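Local coordinates for aminotransferase TlmJ (Streptoalloteichus hindustanus, PDB 5UID), which is a pyridoxal 5'-phosphate-dependent aminotransferase of the DegT/DnrJ/EryC1 family, probably acting in natural-product biosynthesis, at the interface of chains A and B. Sequence-based numbering; all coordinates share one arbitrary frame. Chains: chain A/B, Aminotransferase TlmJ.

The interface of chains A and B. Residues chain A 60, 62, 66, 87-89, 92; chain B 214, 242-244.
B:Leu214 pushes its forked tip into a groove of chain A between helices 61-72 and 88-95, in the two-fold pairing of this DegT/DnrJ/EryC1-type, fold-type I aminotransferase, probably its functional dimer, as is usual for the fold type. The two methyls divide the groove. CD1 of B:Leu214 turns to the aromatic side, 3.6 Å from CZ at the tip of the A:Phe87 ring, with CG1 of A:Val88 also in contact. That valine methyl lies over one face of the phenylalanine ring, offset toward its rim, and belongs to the same apolar wall. CD2 of B:Leu214 lies 3.6 Å from CG2 of A:Thr62 and rests against CA of A:Gly89, where the helix has no side chain to hold the leucine off.

A:Thr62 stands near the start of helix 61-72. Its OG1 lies beside the backbone N (chi1 -58°), which puts the methyl CG2 anti to that N and toward chain B, where it touches both B:Leu214 and the backbone N of B:Arg244. The extended side chain of B:Arg244 crosses the threonine at about a right angle, and CB of B:Arg244 packs 3.7 Å from CB of A:Thr62.

One turn further along that helix, A:Phe66 presents a ring face to B:Arg243. CG of B:Arg243 sits over the centre of the A:Phe66 ring, 3.4 Å from its centroid, in a CH-pi contact. With the chain bent at chi3 (-61°), the guanidinium leads away rather than stacking, its plane 82° from that of the ring.

Polar closure comes from A:Asn92 on helix 88-95. The amide ND2 of A:Asn92 donates to the carbonyl O of B:Gly242 at 3.0 Å, meeting a lone pair in the carbonyl plane, although the acceptor is tilted out of the asparagine amide plane. ND2 of A:Asn92 also makes a weak, more bent bond to O of B:Leu214 at 2.9 Å, so the amide bridges, though unequally, the backbone carbonyls of two chain B loops. Two-fold symmetry repeats the arrangement with the chains exchanged.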
loop_
_atom_site.group_PDB
_atom_site.type_symbol
_atom_site.label_atom_id
_atom_site.label_comp_id
_atom_site.label_asym_id
_atom_site.label_seq_id
_atom_site.Cartn_x
_atom_site.Cartn_y
_atom_site.Cartn_z
ATOM N N CYS A 60 -1.145 5.107 -1.260
ATOM C CA CYS A 60 -2.552 5.492 -1.263
ATOM C C CYS A 60 -2.707 6.744 -0.408
ATOM O O CYS A 60 -1.768 7.180 0.264
ATOM C CB CYS A 60 -3.446 4.361 -0.749
ATOM S SG CYS A 60 -3.154 3.908 0.971
ATOM N N THR A 62 -4.790 7.211 2.239
ATOM C CA THR A 62 -4.798 6.884 3.661
ATOM C C THR A 62 -3.380 6.810 4.208
ATOM O O THR A 62 -3.083 7.356 5.276
ATOM C CB THR A 62 -5.528 5.563 3.892
ATOM O OG1 THR A 62 -6.865 5.662 3.387
ATOM C CG2 THR A 62 -5.567 5.238 5.380
ATOM N N PHE A 66 -1.698 9.023 7.159
ATOM C CA PHE A 66 -0.956 8.497 8.301
ATOM C C PHE A 66 0.456 9.069 8.352
ATOM O O PHE A 66 0.951 9.423 9.429
ATOM C CB PHE A 66 -0.905 6.968 8.244
ATOM C CG PHE A 66 -2.051 6.291 8.940
ATOM C CD1 PHE A 66 -3.308 6.246 8.358
ATOM C CD2 PHE A 66 -1.864 5.678 10.171
ATOM C CE1 PHE A 66 -4.362 5.618 8.994
ATOM C CE2 PHE A 66 -2.914 5.048 10.813
ATOM C CZ PHE A 66 -4.166 5.017 10.224
ATOM N N PHE A 87 -13.130 11.510 5.788
ATOM C CA PHE A 87 -12.857 10.109 5.514
ATOM C C PHE A 87 -12.350 9.420 6.775
ATOM O O PHE A 87 -11.596 10.005 7.559
ATOM C CB PHE A 87 -11.833 9.977 4.386
ATOM C CG PHE A 87 -11.497 8.558 4.038
ATOM C CD1 PHE A 87 -12.440 7.735 3.443
ATOM C CD2 PHE A 87 -10.237 8.047 4.300
ATOM C CE1 PHE A 87 -12.133 6.426 3.122
ATOM C CE2 PHE A 87 -9.923 6.740 3.982
ATOM C CZ PHE A 87 -10.873 5.929 3.390
ATOM N N VAL A 88 -12.776 8.168 6.968
ATOM C CA VAL A 88 -12.452 7.444 8.196
ATOM C C VAL A 88 -10.945 7.305 8.375
ATOM O O VAL A 88 -10.441 7.317 9.506
ATOM C CB VAL A 88 -13.156 6.070 8.204
ATOM C CG1 VAL A 88 -12.727 5.233 7.005
ATOM C CG2 VAL A 88 -12.883 5.329 9.505
ATOM N N GLY A 89 -10.199 7.196 7.272
ATOM C CA GLY A 89 -8.757 7.062 7.369
ATOM C C GLY A 89 -8.074 8.292 7.930
ATOM O O GLY A 89 -6.997 8.191 8.524
ATOM N N ASN A 92 -8.520 7.901 11.676
ATOM C CA ASN A 92 -7.669 6.801 12.116
ATOM C C ASN A 92 -6.205 7.219 12.142
ATOM O O ASN A 92 -5.451 6.811 13.033
ATOM C CB ASN A 92 -7.867 5.584 11.209
ATOM C CG ASN A 92 -9.133 4.807 11.536
ATOM O OD1 ASN A 92 -9.913 5.202 12.404
ATOM N ND2 ASN A 92 -9.344 3.697 10.836
ATOM N N LEU B 214 -9.254 -0.473 7.258
ATOM C CA LEU B 214 -9.417 0.703 8.110
ATOM C C LEU B 214 -10.100 0.383 9.438
ATOM O O LEU B 214 -10.666 1.276 10.078
ATOM C CB LEU B 214 -10.185 1.810 7.376
ATOM C CG LEU B 214 -9.518 2.348 6.110
ATOM C CD1 LEU B 214 -10.560 2.800 5.105
ATOM C CD2 LEU B 214 -8.585 3.493 6.456
ATOM N N GLY B 242 -7.214 1.367 11.989
ATOM C CA GLY B 242 -6.412 0.743 10.964
ATOM C C GLY B 242 -6.122 1.655 9.788
ATOM O O GLY B 242 -6.819 2.637 9.529
ATOM N N ARG B 243 -5.049 1.318 9.079
ATOM C CA ARG B 243 -4.725 1.955 7.811
ATOM C C ARG B 243 -5.539 1.290 6.706
ATOM O O ARG B 243 -6.415 0.456 6.959
ATOM C CB ARG B 243 -3.225 1.868 7.536
ATOM C CG ARG B 243 -2.349 2.452 8.626
ATOM C CD ARG B 243 -0.876 2.206 8.338
ATOM N NE ARG B 243 -0.568 0.779 8.285
ATOM C CZ ARG B 243 -0.165 0.063 9.331
ATOM N NH1 ARG B 243 -0.015 0.643 10.514
ATOM N NH2 ARG B 243 0.093 -1.231 9.191
ATOM N N ARG B 244 -5.257 1.648 5.460
ATOM C CA ARG B 244 -5.849 0.989 4.301
ATOM C C ARG B 244 -4.785 0.051 3.741
ATOM O O ARG B 244 -3.871 0.482 3.032
ATOM C CB ARG B 244 -6.319 2.008 3.270
ATOM C CG ARG B 244 -7.217 1.433 2.196
ATOM C CD ARG B 244 -7.791 2.547 1.350
ATOM N NE ARG B 244 -8.674 2.058 0.295
ATOM C CZ ARG B 244 -8.255 1.642 -0.895
ATOM N NH1 ARG B 244 -6.960 1.641 -1.180
ATOM N NH2 ARG B 244 -9.130 1.225 -1.802
#